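Long-range contacts in gamma-glutamyltransferase 1 Threonine peptidase. MEROPS family T03 L-subunit (Pseudomonas nitroreducens, PDB 5ZJG), which forms the large subunit of a gamma-glutamyltranspeptidase, an Ntn-fold enzyme that probably transfers or hydrolyses gamma-glutamyl groups together with its small subunit: residues Ala291-Asp296 against Pro333-His338; Ala179-Arg184 against Gly196-Leu201. All blocks are in the same frame, centred on the assembly; numbering follows the deposited sequence.

In the fold
Followed from the N terminus, the chain passes through strand 63-69 and helix 122-135 before it reaches contact 2, where helix 176-188 and the start of helix 197-209 close a short, almost wholly helical loop of 11 residues. It then runs through strands 224-233 and 236-240 and helices 247-260 and 273-293. Contact 1 opens at the end of that last helix and closes after 36 intervening residues, when the C-terminal tail, beyond helix 310-319, returns to it. The two loops follow in series and neither nest nor cross. Their centres lie 42 Å apart on opposite sides of the chain's centre, and both neighbourhoods also touch the small subunit.

Contact 1. Residues Ala291-Asp296 against Pro333-His338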
# COMPACT_ATOMS: atom_id res chain seq x y z
N ALA A 291 9.84 -8.86 -11.28
CA ALA A 291 10.15 -8.03 -12.45
C ALA A 291 9.78 -8.71 -13.76
O ALA A 291 9.43 -8.03 -14.73
CB ALA A 291 11.63 -7.67 -12.43
N ASP A 292 9.85 -10.04 -13.82
CA ASP A 292 9.69 -10.74 -15.08
C ASP A 292 8.24 -11.14 -15.37
O ASP A 292 7.84 -11.16 -16.54
CB ASP A 292 10.58 -11.99 -15.09
CG ASP A 292 11.03 -12.38 -16.49
OD1 ASP A 292 11.72 -11.57 -17.15
OD2 ASP A 292 10.71 -13.51 -16.91
N TYR A 293 7.44 -11.43 -14.35
CA TYR A 293 6.16 -12.08 -14.57
C TYR A 293 4.93 -11.27 -14.22
O TYR A 293 3.87 -11.53 -14.79
CB TYR A 293 6.08 -13.38 -13.76
CG TYR A 293 7.17 -14.34 -14.11
CD1 TYR A 293 7.21 -14.93 -15.36
CD2 TYR A 293 8.16 -14.65 -13.20
CE1 TYR A 293 8.20 -15.81 -15.69
CE2 TYR A 293 9.17 -15.53 -13.53
CZ TYR A 293 9.18 -16.11 -14.78
OH TYR A 293 10.18 -16.98 -15.12
N LEU A 294 5.01 -10.33 -13.28
CA LEU A 294 3.81 -9.82 -12.64
C LEU A 294 3.26 -8.56 -13.29
O LEU A 294 3.99 -7.63 -13.62
CB LEU A 294 4.08 -9.59 -11.15
CG LEU A 294 4.64 -10.82 -10.42
CD1 LEU A 294 4.62 -10.63 -8.91
CD2 LEU A 294 3.91 -12.13 -10.79
N GLY A 295 1.94 -8.51 -13.39
CA GLY A 295 1.25 -7.31 -13.80
C GLY A 295 -0.24 -7.57 -13.80
O GLY A 295 -0.71 -8.58 -13.27
N ASP A 296 -1.00 -6.64 -14.39
CA ASP A 296 -2.45 -6.78 -14.40
C ASP A 296 -2.84 -8.16 -14.95
O ASP A 296 -2.43 -8.51 -16.07
CB ASP A 296 -3.04 -5.65 -15.24
CG ASP A 296 -4.56 -5.59 -15.18
OD1 ASP A 296 -5.20 -6.66 -15.16
OD2 ASP A 296 -5.11 -4.47 -15.17
N PRO A 333 14.73 -15.18 -13.26
CA PRO A 333 13.31 -15.53 -13.10
C PRO A 333 13.15 -17.04 -13.09
O PRO A 333 13.73 -17.75 -13.92
CB PRO A 333 12.64 -14.89 -14.33
CG PRO A 333 13.64 -13.92 -14.88
CD PRO A 333 14.98 -14.46 -14.52
N GLY A 334 12.38 -17.55 -12.12
CA GLY A 334 12.46 -18.96 -11.81
C GLY A 334 11.82 -19.89 -12.83
O GLY A 334 12.10 -21.10 -12.81
N LEU A 335 10.96 -19.38 -13.71
CA LEU A 335 10.28 -20.21 -14.69
C LEU A 335 10.98 -20.18 -16.03
O LEU A 335 10.49 -20.78 -16.98
CB LEU A 335 8.82 -19.78 -14.86
CG LEU A 335 7.97 -19.75 -13.59
CD1 LEU A 335 6.51 -19.44 -13.94
CD2 LEU A 335 8.08 -21.05 -12.82
N GLU A 336 12.10 -19.48 -16.11
CA GLU A 336 12.83 -19.29 -17.36
C GLU A 336 13.37 -20.62 -17.88
O GLU A 336 14.04 -21.34 -17.13
CB GLU A 336 13.97 -18.32 -17.06
CG GLU A 336 14.94 -17.97 -18.14
CD GLU A 336 16.06 -17.10 -17.60
OE1 GLU A 336 16.92 -17.61 -16.85
OE2 GLU A 336 16.07 -15.89 -17.90
N PRO A 337 13.11 -20.99 -19.14
CA PRO A 337 13.74 -22.20 -19.68
C PRO A 337 15.24 -22.00 -19.79
O PRO A 337 15.72 -20.89 -20.02
CB PRO A 337 13.09 -22.35 -21.06
CG PRO A 337 12.75 -20.95 -21.45
CD PRO A 337 12.29 -20.30 -20.15
N HIS A 338 15.99 -23.09 -19.64
CA HIS A 338 17.43 -22.99 -19.80
C HIS A 338 18.00 -24.34 -20.21
O HIS A 338 17.32 -25.37 -20.20
CB HIS A 338 18.11 -22.44 -18.53
CG HIS A 338 17.99 -23.34 -17.33
ND1 HIS A 338 18.76 -24.47 -17.18
CD2 HIS A 338 17.23 -23.24 -16.22
CE1 HIS A 338 18.46 -25.05 -16.03
NE2 HIS A 338 17.53 -24.32 -15.43
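Pro333 turns its ring toward the end of helix 273-293 and meets two neighbouring side chains there. Its CG lies 3.4 Å from CG of Asp292, whose carboxylate carbon stands anti to the backbone N (chi1 -151°). CB of Pro333 packs 3.6 Å from CE2 of Tyr293. Gly334 follows at the edge of the phenol ring, near its plane; its N is hydrogen-bonded not to the tyrosine but to Asp289, one helical turn back. These residues begin a type I beta turn, Pro333 to Glu336, closed by Glu336 N on Pro333 O at 3.2 Å, so the large subunit's C-terminal tail meets the helix end as a compact turn. Leu335, within that turn, supplies the polar link: its N donates to Tyr293 OH at 2.9 Å, with a bent N-H...O angle of 135°. The same residue's CB sits 3.7 Å from CZ of Tyr293, approaching the ring obliquely, while its CD1 lies over the rim of the face opposite Asp292 OD2. Pro303 and Leu307 pack against both Tyr293 and Leu335. Glu336 brings its N to 3.3 Å from Tyr293 OH at an angle too poor for a bond, and its carboxylate forms a salt bridge with Arg332.

Contact 2. Residues Ala179-Arg184 against Gly196-Leu201; sequences AKTLER and GETAKL
Arg184 reaches across from helix 176-188 and grips Thr198 side-on, two of its nitrogens sharing one hydroxyl oxygen. The setting is a helix-helix packing in the large subunit: the short segments 179-184 and 197-201 have axes 11.0 Å apart at closest approach and run at 134° to each other, and the Arg184 guanidinium lies between them. NH2 of Arg184 donates to Thr198 OG1 at 2.9 Å with an N-H...O angle of 159°, and NE of Arg184 donates to the same oxygen at 3.3 Å, less straight. Both bonds lie almost in the guanidinium plane, which fixes the rotation of that group. Beside the same hydroxyl, CG2 of Thr181, set anti to its own N, lies 3.6 Å from Thr198 OG1.

The carboxylate of Glu197 stacks over one face, its plane only 8° from that of the guanidinium. Its OE2 is 3.5 Å from NH1 of Arg184, a salt bridge of charge alone, since no N-H points at the oxygen. Over the rim of the opposite face sits CA of Thr181, so the flat group is held between its own helix and the glutamate. A bend of the Arg184 chain at chi3 carries the guanidinium back over its own helix.

Further out, Thr181 OG1 has two carbonyl acceptors, Glu177 O one turn back and Ala33 O of the small subunit, which must share its single proton; Phe35 of the small subunit packs on Thr198. Asp192 of helix 190-195 positions the gripping pair and would probably help offset the arginine's charge: its OD1 forms a salt bridge with NE of Arg184, and its OD2 is hydrogen-bonded to Thr198 OG1.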
# COMPACT_ATOMS: atom_id res chain seq x y z
N ALA A 179 -14.77 19.73 1.24
CA ALA A 179 -15.99 19.47 2.00
C ALA A 179 -17.20 19.42 1.07
O ALA A 179 -18.08 18.56 1.22
CB ALA A 179 -16.18 20.53 3.07
N LYS A 180 -17.27 20.36 0.13
CA LYS A 180 -18.38 20.35 -0.83
C LYS A 180 -18.33 19.12 -1.72
O LYS A 180 -19.37 18.51 -2.00
CB LYS A 180 -18.35 21.64 -1.65
CG LYS A 180 -18.66 22.88 -0.82
CD LYS A 180 -18.87 24.11 -1.67
CE LYS A 180 -17.55 24.82 -1.93
N THR A 181 -17.13 18.72 -2.15
CA THR A 181 -16.98 17.49 -2.92
C THR A 181 -17.50 16.28 -2.15
O THR A 181 -18.23 15.45 -2.70
CB THR A 181 -15.51 17.32 -3.29
OG1 THR A 181 -15.07 18.45 -4.05
CG2 THR A 181 -15.31 16.06 -4.11
N LEU A 182 -17.12 16.16 -0.88
CA LEU A 182 -17.58 15.03 -0.07
C LEU A 182 -19.09 15.10 0.18
O LEU A 182 -19.75 14.06 0.26
CB LEU A 182 -16.82 15.01 1.24
CG LEU A 182 -15.32 14.72 1.11
CD1 LEU A 182 -14.62 14.92 2.43
CD2 LEU A 182 -15.06 13.32 0.59
N GLU A 183 -19.64 16.30 0.32
CA GLU A 183 -21.10 16.42 0.44
C GLU A 183 -21.79 15.91 -0.82
O GLU A 183 -22.83 15.24 -0.74
CB GLU A 183 -21.49 17.86 0.73
CG GLU A 183 -21.87 18.10 2.18
CD GLU A 183 -23.15 17.35 2.59
OE1 GLU A 183 -23.95 16.97 1.70
OE2 GLU A 183 -23.34 17.15 3.81
N ARG A 184 -21.22 16.21 -1.99
CA ARG A 184 -21.80 15.71 -3.24
C ARG A 184 -21.71 14.19 -3.30
O ARG A 184 -22.66 13.53 -3.71
CB ARG A 184 -21.10 16.34 -4.45
CG ARG A 184 -21.31 17.84 -4.61
CD ARG A 184 -20.93 18.31 -6.02
NE ARG A 184 -19.50 18.13 -6.27
CZ ARG A 184 -18.56 19.00 -5.91
NH1 ARG A 184 -18.90 20.11 -5.28
NH2 ARG A 184 -17.28 18.74 -6.17
N GLY A 196 -20.57 13.37 -12.63
CA GLY A 196 -21.24 14.59 -12.24
C GLY A 196 -20.33 15.79 -12.07
O GLY A 196 -19.34 15.94 -12.79
N GLU A 197 -20.67 16.65 -11.11
CA GLU A 197 -19.93 17.89 -10.96
C GLU A 197 -18.44 17.63 -10.72
O GLU A 197 -17.58 18.29 -11.32
CB GLU A 197 -20.51 18.72 -9.81
CG GLU A 197 -19.73 20.01 -9.53
CD GLU A 197 -20.50 21.01 -8.67
OE1 GLU A 197 -21.73 20.84 -8.52
OE2 GLU A 197 -19.86 21.95 -8.15
N THR A 198 -18.12 16.66 -9.86
CA THR A 198 -16.71 16.42 -9.60
C THR A 198 -16.00 15.90 -10.85
O THR A 198 -14.90 16.35 -11.18
CB THR A 198 -16.55 15.46 -8.42
OG1 THR A 198 -17.14 16.07 -7.26
CG2 THR A 198 -15.07 15.17 -8.17
N ALA A 199 -16.62 14.96 -11.58
CA ALA A 199 -16.04 14.50 -12.84
C ALA A 199 -15.73 15.68 -13.76
O ALA A 199 -14.64 15.75 -14.34
CB ALA A 199 -16.98 13.52 -13.52
N LYS A 200 -16.67 16.61 -13.89
CA LYS A 200 -16.46 17.72 -14.82
C LYS A 200 -15.28 18.59 -14.39
O LYS A 200 -14.50 19.05 -15.23
CB LYS A 200 -17.74 18.54 -14.93
CG LYS A 200 -18.86 17.75 -15.56
CD LYS A 200 -20.18 18.43 -15.43
CE LYS A 200 -21.25 17.65 -16.16
NZ LYS A 200 -21.04 17.69 -17.63
N LEU A 201 -15.11 18.77 -13.08
CA LEU A 201 -13.98 19.54 -12.57
C LEU A 201 -12.67 18.81 -12.82
O LEU A 201 -11.67 19.44 -13.17
CB LEU A 201 -14.17 19.80 -11.07
CG LEU A 201 -15.40 20.67 -10.76
CD1 LEU A 201 -15.72 20.62 -9.27
CD2 LEU A 201 -15.14 22.10 -11.19